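Torso (Bombyx mori, PDB 5AOQ) binds the dimeric neurohormone PTTH through its extracellular region and, as a receptor tyrosine kinase, signals through the MAPK pathway in the initiation of metamorphosis. Local coordinates at residues S60-R65 with I72-E77; F107-T112 with H202-P207. One frame throughout, in Å; residues are numbered along the deposited sequence.

Contact 1. Residues S60-R65 with I72-E77; sequences STVKVR and IRFETE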
ATOM      1  N   SER A  60      27.323   4.575 -23.606  1.00 42.00           N
ATOM      2  CA  SER A  60      26.179   3.692 -23.456  1.00 42.26           C
ATOM      3  C   SER A  60      25.302   3.701 -24.708  1.00 43.69           C
ATOM      4  O   SER A  60      25.152   4.732 -25.364  1.00 43.74           O
ATOM      5  CB  SER A  60      25.364   4.104 -22.236  1.00 40.38           C
ATOM      6  OG  SER A  60      24.437   3.093 -21.902  1.00 40.64           O
ATOM      7  N   THR A  61      24.726   2.545 -25.034  1.00 31.27           N
ATOM      8  CA  THR A  61      23.879   2.414 -26.217  1.00 32.84           C
ATOM      9  C   THR A  61      22.432   2.794 -25.911  1.00 31.93           C
ATOM     10  O   THR A  61      21.569   2.738 -26.788  1.00 33.06           O
ATOM     11  CB  THR A  61      23.909   0.978 -26.783  1.00 34.89           C
ATOM     12  OG1 THR A  61      23.376   0.065 -25.816  1.00 34.23           O
ATOM     13  CG2 THR A  61      25.328   0.566 -27.139  1.00 36.14           C
ATOM     14  N   VAL A  62      22.172   3.169 -24.662  1.00 29.51           N
ATOM     15  CA  VAL A  62      20.830   3.542 -24.231  1.00 28.72           C
ATOM     16  C   VAL A  62      20.290   4.703 -25.058  1.00 28.93           C
ATOM     17  O   VAL A  62      21.051   5.555 -25.518  1.00 28.90           O
ATOM     18  CB  VAL A  62      20.817   3.924 -22.731  1.00 26.81           C
ATOM     19  CG1 VAL A  62      19.448   4.453 -22.301  1.00 26.22           C
ATOM     20  CG2 VAL A  62      21.208   2.731 -21.886  1.00 26.67           C
ATOM     21  N   LYS A  63      18.973   4.717 -25.248  1.00 40.34           N
ATOM     22  CA  LYS A  63      18.299   5.810 -25.937  1.00 40.55           C
ATOM     23  C   LYS A  63      17.025   6.212 -25.207  1.00 39.81           C
ATOM     24  O   LYS A  63      16.166   5.375 -24.926  1.00 40.18           O
ATOM     25  CB  LYS A  63      17.967   5.419 -27.380  1.00 42.50           C
ATOM     26  CG  LYS A  63      18.846   6.078 -28.439  1.00 43.34           C
ATOM     27  CD  LYS A  63      18.734   7.606 -28.438  1.00 42.43           C
ATOM     28  CE  LYS A  63      17.308   8.087 -28.678  1.00 42.65           C
ATOM     29  NZ  LYS A  63      17.224   9.574 -28.751  1.00 42.07           N
ATOM     30  N   VAL A  64      16.911   7.499 -24.901  1.00 27.85           N
ATOM     31  CA  VAL A  64      15.708   8.037 -24.283  1.00 27.49           C
ATOM     32  C   VAL A  64      14.594   8.148 -25.316  1.00 28.92           C
ATOM     33  O   VAL A  64      14.698   8.924 -26.267  1.00 29.53           O
ATOM     34  CB  VAL A  64      15.961   9.424 -23.657  1.00 26.36           C
ATOM     35  CG1 VAL A  64      14.686   9.966 -23.018  1.00 26.34           C
ATOM     36  CG2 VAL A  64      17.085   9.354 -22.634  1.00 25.00           C
ATOM     37  N   ARG A  65      13.534   7.368 -25.129  1.00 29.55           N
ATOM     38  CA  ARG A  65      12.394   7.392 -26.038  1.00 31.06           C
ATOM     39  C   ARG A  65      11.320   8.359 -25.551  1.00 31.15           C
ATOM     40  O   ARG A  65      10.749   9.103 -26.343  1.00 32.24           O
ATOM     41  CB  ARG A  65      11.805   5.988 -26.199  1.00 32.01           C
ATOM     42  CG  ARG A  65      12.761   4.975 -26.818  1.00 32.76           C
ATOM     43  CD  ARG A  65      13.226   5.418 -28.200  1.00 34.63           C
ATOM     44  NE  ARG A  65      14.042   4.406 -28.863  1.00 35.85           N
ATOM     45  CZ  ARG A  65      14.597   4.562 -30.061  1.00 37.71           C
ATOM     46  NH1 ARG A  65      14.425   5.690 -30.739  1.00 38.52           N
ATOM     47  NH2 ARG A  65      15.325   3.586 -30.587  1.00 38.95           N
ATOM     48  N   ILE A  72      11.072   8.775 -16.881  1.00 41.82           N
ATOM     49  CA  ILE A  72      11.781   8.611 -18.156  1.00 42.02           C
ATOM     50  C   ILE A  72      11.656   7.176 -18.649  1.00 42.71           C
ATOM     51  O   ILE A  72      11.866   6.242 -17.886  1.00 42.30           O
ATOM     52  CB  ILE A  72      13.293   8.949 -18.061  1.00 40.76           C
ATOM     53  CG1 ILE A  72      13.514  10.421 -17.731  1.00 40.15           C
ATOM     54  CG2 ILE A  72      14.009   8.627 -19.377  1.00 41.22           C
ATOM     55  CD1 ILE A  72      13.633  10.695 -16.268  1.00 39.17           C
ATOM     56  N   ARG A  73      11.307   7.006 -19.919  1.00 26.92           N
ATOM     57  CA  ARG A  73      11.229   5.679 -20.530  1.00 27.76           C
ATOM     58  C   ARG A  73      12.216   5.540 -21.684  1.00 28.00           C
ATOM     59  O   ARG A  73      12.189   6.323 -22.633  1.00 28.52           O
ATOM     60  CB  ARG A  73       9.809   5.404 -21.006  1.00 29.29           C
ATOM     61  CG  ARG A  73       8.824   5.374 -19.862  1.00 29.33           C
ATOM     62  CD  ARG A  73       7.405   5.266 -20.344  1.00 31.05           C
ATOM     63  NE  ARG A  73       6.473   5.543 -19.260  1.00 31.23           N
ATOM     64  CZ  ARG A  73       5.153   5.567 -19.392  1.00 32.81           C
ATOM     65  NH1 ARG A  73       4.593   5.335 -20.571  1.00 34.34           N
ATOM     66  NH2 ARG A  73       4.394   5.831 -18.340  1.00 33.02           N
ATOM     67  N   PHE A  74      13.083   4.535 -21.589  1.00 27.77           N
ATOM     68  CA  PHE A  74      14.171   4.353 -22.545  1.00 28.09           C
ATOM     69  C   PHE A  74      14.208   2.948 -23.141  1.00 29.28           C
ATOM     70  O   PHE A  74      13.570   2.018 -22.632  1.00 29.57           O
ATOM     71  CB  PHE A  74      15.511   4.653 -21.871  1.00 26.81           C
ATOM     72  CG  PHE A  74      15.757   3.839 -20.639  1.00 26.05           C
ATOM     73  CD1 PHE A  74      16.360   2.597 -20.724  1.00 26.54           C
ATOM     74  CD2 PHE A  74      15.373   4.308 -19.396  1.00 24.99           C
ATOM     75  CE1 PHE A  74      16.582   1.842 -19.591  1.00 25.92           C
ATOM     76  CE2 PHE A  74      15.592   3.557 -18.258  1.00 24.37           C
ATOM     77  CZ  PHE A  74      16.196   2.322 -18.356  1.00 24.79           C
ATOM     78  N   GLU A  75      14.985   2.815 -24.215  1.00 30.10           N
ATOM     79  CA  GLU A  75      15.171   1.550 -24.917  1.00 31.53           C
ATOM     80  C   GLU A  75      16.638   1.139 -24.914  1.00 31.53           C
ATOM     81  O   GLU A  75      17.534   1.987 -24.938  1.00 30.85           O
ATOM     82  CB  GLU A  75      14.670   1.657 -26.360  1.00 33.14           C
ATOM     83  CG  GLU A  75      14.749   0.352 -27.145  1.00 35.12           C
ATOM     84  CD  GLU A  75      14.439   0.536 -28.615  1.00 37.95           C
ATOM     85  OE1 GLU A  75      14.106   1.670 -29.018  1.00 38.04           O
ATOM     86  OE2 GLU A  75      14.538  -0.454 -29.371  1.00 40.25           O
ATOM     87  N   THR A  76      16.871  -0.168 -24.882  1.00 51.65           N
ATOM     88  CA  THR A  76      18.217  -0.721 -24.931  1.00 52.06           C
ATOM     89  C   THR A  76      18.315  -1.791 -26.006  1.00 54.35           C
ATOM     90  O   THR A  76      17.312  -2.174 -26.606  1.00 55.49           O
ATOM     91  CB  THR A  76      18.620  -1.338 -23.584  1.00 50.95           C
ATOM     92  OG1 THR A  76      18.010  -2.627 -23.441  1.00 51.89           O
ATOM     93  CG2 THR A  76      18.187  -0.445 -22.442  1.00 49.00           C
ATOM     94  N   GLU A  77      19.531  -2.264 -26.250  1.00 44.28           N
ATOM     95  CA  GLU A  77      19.738  -3.374 -27.165  1.00 46.73           C
ATOM     96  C   GLU A  77      19.537  -4.671 -26.388  1.00 46.91           C
ATOM     97  O   GLU A  77      19.916  -4.755 -25.219  1.00 45.37           O
ATOM     98  CB  GLU A  77      21.131  -3.305 -27.787  1.00 47.85           C
ATOM     99  CG  GLU A  77      21.323  -2.087 -28.679  1.00 48.02           C
ATOM    100  CD  GLU A  77      22.710  -2.004 -29.285  1.00 49.26           C
ATOM    101  OE1 GLU A  77      23.638  -2.651 -28.754  1.00 49.32           O
ATOM    102  OE2 GLU A  77      22.873  -1.286 -30.294  1.00 50.28           O
TER

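Contact 2. Residues F107-T112 with H202-P207; sequences FGELIT and HAKIWP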
ATOM      1  N   PHE A 107      12.961  -2.479 -23.175  1.00 32.82           N
ATOM      2  CA  PHE A 107      12.393  -1.220 -22.702  1.00 33.28           C
ATOM      3  C   PHE A 107      12.458  -1.110 -21.183  1.00 32.22           C
ATOM      4  O   PHE A 107      12.265  -2.097 -20.473  1.00 32.74           O
ATOM      5  CB  PHE A 107      10.947  -1.080 -23.177  1.00 37.16           C
ATOM      6  CG  PHE A 107      10.823  -0.722 -24.630  1.00 38.53           C
ATOM      7  CD1 PHE A 107      11.063   0.574 -25.058  1.00 38.05           C
ATOM      8  CD2 PHE A 107      10.477  -1.678 -25.570  1.00 40.61           C
ATOM      9  CE1 PHE A 107      10.956   0.910 -26.392  1.00 39.64           C
ATOM     10  CE2 PHE A 107      10.368  -1.348 -26.906  1.00 42.22           C
ATOM     11  CZ  PHE A 107      10.608  -0.051 -27.318  1.00 41.73           C
ATOM     12  N   GLY A 108      12.733   0.096 -20.692  1.00 30.51           N
ATOM     13  CA  GLY A 108      12.809   0.331 -19.259  1.00 29.83           C
ATOM     14  C   GLY A 108      12.372   1.725 -18.853  1.00 30.76           C
ATOM     15  O   GLY A 108      12.278   2.625 -19.691  1.00 31.26           O
ATOM     16  N   GLU A 109      12.111   1.900 -17.559  1.00 42.55           N
ATOM     17  CA  GLU A 109      11.654   3.180 -17.023  1.00 43.97           C
ATOM     18  C   GLU A 109      12.394   3.588 -15.747  1.00 42.34           C
ATOM     19  O   GLU A 109      12.722   2.748 -14.907  1.00 41.55           O
ATOM     20  CB  GLU A 109      10.149   3.129 -16.746  1.00 48.23           C
ATOM     21  CG  GLU A 109       9.567   4.451 -16.260  1.00 50.52           C
ATOM     22  CD  GLU A 109       8.087   4.362 -15.954  1.00 55.33           C
ATOM     23  OE1 GLU A 109       7.583   3.236 -15.756  1.00 56.71           O
ATOM     24  OE2 GLU A 109       7.424   5.421 -15.908  1.00 58.12           O
ATOM     25  N   LEU A 110      12.637   4.890 -15.620  1.00 31.00           N
ATOM     26  CA  LEU A 110      13.282   5.482 -14.454  1.00 30.04           C
ATOM     27  C   LEU A 110      12.456   6.652 -13.926  1.00 33.06           C
ATOM     28  O   LEU A 110      12.080   7.544 -14.684  1.00 34.36           O
ATOM     29  CB  LEU A 110      14.688   5.961 -14.810  1.00 26.88           C
ATOM     30  CG  LEU A 110      15.766   4.885 -14.898  1.00 24.06           C
ATOM     31  CD1 LEU A 110      16.933   5.364 -15.746  1.00 21.88           C
ATOM     32  CD2 LEU A 110      16.235   4.506 -13.503  1.00 23.48           C
ATOM     33  N   ILE A 111      12.188   6.653 -12.624  1.00 34.52           N
ATOM     34  CA  ILE A 111      11.329   7.664 -12.011  1.00 38.10           C
ATOM     35  C   ILE A 111      12.165   8.871 -11.596  1.00 37.11           C
ATOM     36  O   ILE A 111      13.313   8.723 -11.173  1.00 34.25           O
ATOM     37  CB  ILE A 111      10.571   7.103 -10.790  1.00 40.96           C
ATOM     38  CG1 ILE A 111       9.682   5.928 -11.206  1.00 42.56           C
ATOM     39  CG2 ILE A 111       9.704   8.181 -10.147  1.00 45.19           C
ATOM     40  CD1 ILE A 111      10.372   4.581 -11.168  1.00 39.72           C
ATOM     41  N   THR A 112      11.583  10.062 -11.718  1.00 58.12           N
ATOM     42  CA  THR A 112      12.266  11.298 -11.350  1.00 57.92           C
ATOM     43  C   THR A 112      11.622  11.992 -10.157  1.00 61.75           C
ATOM     44  O   THR A 112      10.402  11.960  -9.984  1.00 65.59           O
ATOM     45  CB  THR A 112      12.286  12.285 -12.539  1.00 58.23           C
ATOM     46  OG1 THR A 112      12.991  11.700 -13.636  1.00 54.91           O
ATOM     47  CG2 THR A 112      12.957  13.601 -12.160  1.00 58.55           C
ATOM     48  N   HIS A 202      -5.960  -0.686 -15.949  1.00 57.48           N
ATOM     49  CA  HIS A 202      -4.960   0.327 -16.263  1.00 57.41           C
ATOM     50  C   HIS A 202      -3.749  -0.305 -16.933  1.00 58.47           C
ATOM     51  O   HIS A 202      -3.416  -1.459 -16.665  1.00 59.93           O
ATOM     52  CB  HIS A 202      -4.540   1.066 -14.992  1.00 58.70           C
ATOM     53  CG  HIS A 202      -4.008   0.165 -13.920  1.00 61.00           C
ATOM     54  ND1 HIS A 202      -4.820  -0.430 -12.979  1.00 61.86           N
ATOM     55  CD2 HIS A 202      -2.748  -0.245 -13.643  1.00 62.84           C
ATOM     56  CE1 HIS A 202      -4.083  -1.167 -12.167  1.00 64.18           C
ATOM     57  NE2 HIS A 202      -2.822  -1.072 -12.549  1.00 64.73           N
ATOM     58  N   ALA A 203      -3.094   0.454 -17.808  1.00 58.02           N
ATOM     59  CA  ALA A 203      -1.933  -0.055 -18.531  1.00 59.23           C
ATOM     60  C   ALA A 203      -0.969   1.062 -18.916  1.00 59.64           C
ATOM     61  O   ALA A 203      -1.323   2.241 -18.887  1.00 58.71           O
ATOM     62  CB  ALA A 203      -2.378  -0.815 -19.769  1.00 58.48           C
ATOM     63  N   LYS A 204       0.251   0.671 -19.272  1.00 61.30           N
ATOM     64  CA  LYS A 204       1.292   1.611 -19.670  1.00 62.24           C
ATOM     65  C   LYS A 204       1.902   1.184 -21.006  1.00 62.95           C
ATOM     66  O   LYS A 204       2.565   0.150 -21.087  1.00 64.42           O
ATOM     67  CB  LYS A 204       2.365   1.696 -18.582  1.00 64.24           C
ATOM     68  CG  LYS A 204       3.451   2.730 -18.832  1.00 65.53           C
ATOM     69  CD  LYS A 204       4.556   2.645 -17.781  1.00 67.71           C
ATOM     70  CE  LYS A 204       4.031   2.967 -16.385  1.00 67.57           C
ATOM     71  NZ  LYS A 204       5.116   3.008 -15.368  1.00 69.86           N
ATOM     72  N   ILE A 205       1.676   1.984 -22.045  1.00 71.42           N
ATOM     73  CA  ILE A 205       2.122   1.643 -23.393  1.00 72.24           C
ATOM     74  C   ILE A 205       3.478   2.259 -23.725  1.00 74.43           C
ATOM     75  O   ILE A 205       3.632   3.484 -23.775  1.00 74.53           O
ATOM     76  CB  ILE A 205       1.079   2.072 -24.460  1.00 70.50           C
ATOM     77  CG1 ILE A 205      -0.103   1.097 -24.441  1.00 68.92           C
ATOM     78  CG2 ILE A 205       1.698   2.104 -25.862  1.00 71.88           C
ATOM     79  CD1 ILE A 205      -1.208   1.396 -25.451  1.00 67.19           C
ATOM     80  N   TRP A 206       4.452   1.378 -23.946  1.00 53.97           N
ATOM     81  CA  TRP A 206       5.783   1.757 -24.399  1.00 59.18           C
ATOM     82  C   TRP A 206       5.686   2.296 -25.825  1.00 61.67           C
ATOM     83  O   TRP A 206       4.659   2.122 -26.476  1.00 59.05           O
ATOM     84  CB  TRP A 206       6.725   0.550 -24.336  1.00 61.27           C
ATOM     85  CG  TRP A 206       6.773  -0.108 -22.996  1.00 59.25           C
ATOM     86  CD1 TRP A 206       6.121  -1.244 -22.617  1.00 56.18           C
ATOM     87  CD2 TRP A 206       7.512   0.333 -21.853  1.00 60.85           C
ATOM     88  NE1 TRP A 206       6.410  -1.539 -21.308  1.00 55.96           N
ATOM     89  CE2 TRP A 206       7.261  -0.586 -20.815  1.00 58.64           C
ATOM     90  CE3 TRP A 206       8.361   1.416 -21.606  1.00 64.44           C
ATOM     91  CZ2 TRP A 206       7.829  -0.456 -19.551  1.00 59.78           C
ATOM     92  CZ3 TRP A 206       8.923   1.543 -20.350  1.00 65.37           C
ATOM     93  CH2 TRP A 206       8.655   0.614 -19.339  1.00 62.98           C
ATOM     94  N   PRO A 207       6.749   2.950 -26.324  1.00 62.44           N
ATOM     95  CA  PRO A 207       6.561   3.600 -27.626  1.00 65.43           C
ATOM     96  C   PRO A 207       6.420   2.604 -28.775  1.00 66.05           C
ATOM     97  O   PRO A 207       7.331   1.813 -29.023  1.00 69.43           O
ATOM     98  CB  PRO A 207       7.828   4.446 -27.782  1.00 72.40           C
ATOM     99  CG  PRO A 207       8.851   3.761 -26.960  1.00 73.66           C
ATOM    100  CD  PRO A 207       8.142   3.044 -25.850  1.00 67.14           C
TER

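Contact 1. Residues S60-R65 with I72-E77
Glu75 OE1 is gripped by two N-H groups of one guanidinium: Arg65 NE donates to it over 2.7 Å, and Arg65 NH2 adds a weak second bond. Both N-H...O bonds are bent. The NE bond meets the anti lone pair of OE1, the oxygen lies 23° out of the guanidinium plane, and the guanidinium and carboxylate planes are turned 37° apart. Glu75 runs out extended, with CG anti to the backbone N, whereas the Arg65 chain folds at chi2 (-59°), so that its CG packs on Glu75 CB before the charged end turns to the acid. Lys63 CB lies over one face of the guanidinium, toward its rim.

Beneath the ion pair the backbones are joined in antiparallel fashion. Lys63 and Glu75 form a hydrogen-bonded pair, Lys63 N reaching Glu75 O over 3.1 Å and Glu75 N returning a straighter bond to Lys63 O. Beyond them Arg65 N donates to Arg73 O over 3.0 Å. Val64 and Phe74 make the intervening non-hydrogen-bonded pair. Around this pair Val64 CG1 meets Ile72 CG2 at 3.9 Å, and Val62 CG1, from the loop before the strand, approaches Phe74 CD1 obliquely. The Phe74 ring also meets Phe85. Strands 63-68 and 71-75 form an antiparallel beta hairpin, 63-68 being an outer strand of the three-stranded sheet of the first fibronectin type III domain.

Contact 2. Residues F107-T112 with H202-P207
Two fibronectin type III domains meet here: strand 107-111 of the first faces the end of strand 198-205 and the loop after it in the second, and side chains make most of the contact.

The aromatic and apolar part centres on Trp206. Phe107 CB sits over the face of its six-membered ring, 4.2 Å from the centroid, in a CH-pi contact. The Phe107 ring is displaced from the five-membered ring of Trp206, with centroids 5.6 Å apart and planes 24° from parallel, so little of one covers the other. Trp206 CB in turn lies over a face of Phe107, toward its rim. Phe107 and Pro207 meet tip to tip, Phe107 CE1 against Pro207 CD at 3.6 Å, while Glu109 CB touches the indole at its edge, 3.9 Å from Trp206 CH2.

The polar part is a salt bridge between Glu109 and Lys204, a residue implicated in PTTH binding. The Glu109 chain is extended, with CG anti to the backbone N; Lys204 extends likewise before bending at chi3 (-63°). Lys204 also packs on Asp190, the other implicated residue, and makes a long, weak ion pair with Glu28 of a PTTH chain. An alanine in place of Glu109 would probably leave Lys204 less firmly positioned, since the carboxylate that holds its ammonium would be gone. In that bond Lys204 NZ donates to the syn lone pair of Glu109 OE1 over 2.5 Å.

How the contacts relate
From the N terminus, the chain first closes the short loop of contact 1, where 72-77 turns back on 60-65 after six residues. Contact 2 opens only later and spans 89 residues, so the two lie in series, neither enclosing nor crossing the other. Contact 1 works within the first fibronectin type III domain; contact 2 carries the chain across to the second. Contact 1 and the 107-112 half of contact 2 share a sheet, strand 71-75 lying between 63-68 and 107-111, with probable hydrogen bonds from Ile72 N to Leu110 O and from Phe74 N to Gly108 O. Arg73 also crosses the domain boundary, packing on Lys204 and forming a salt bridge with Asp190.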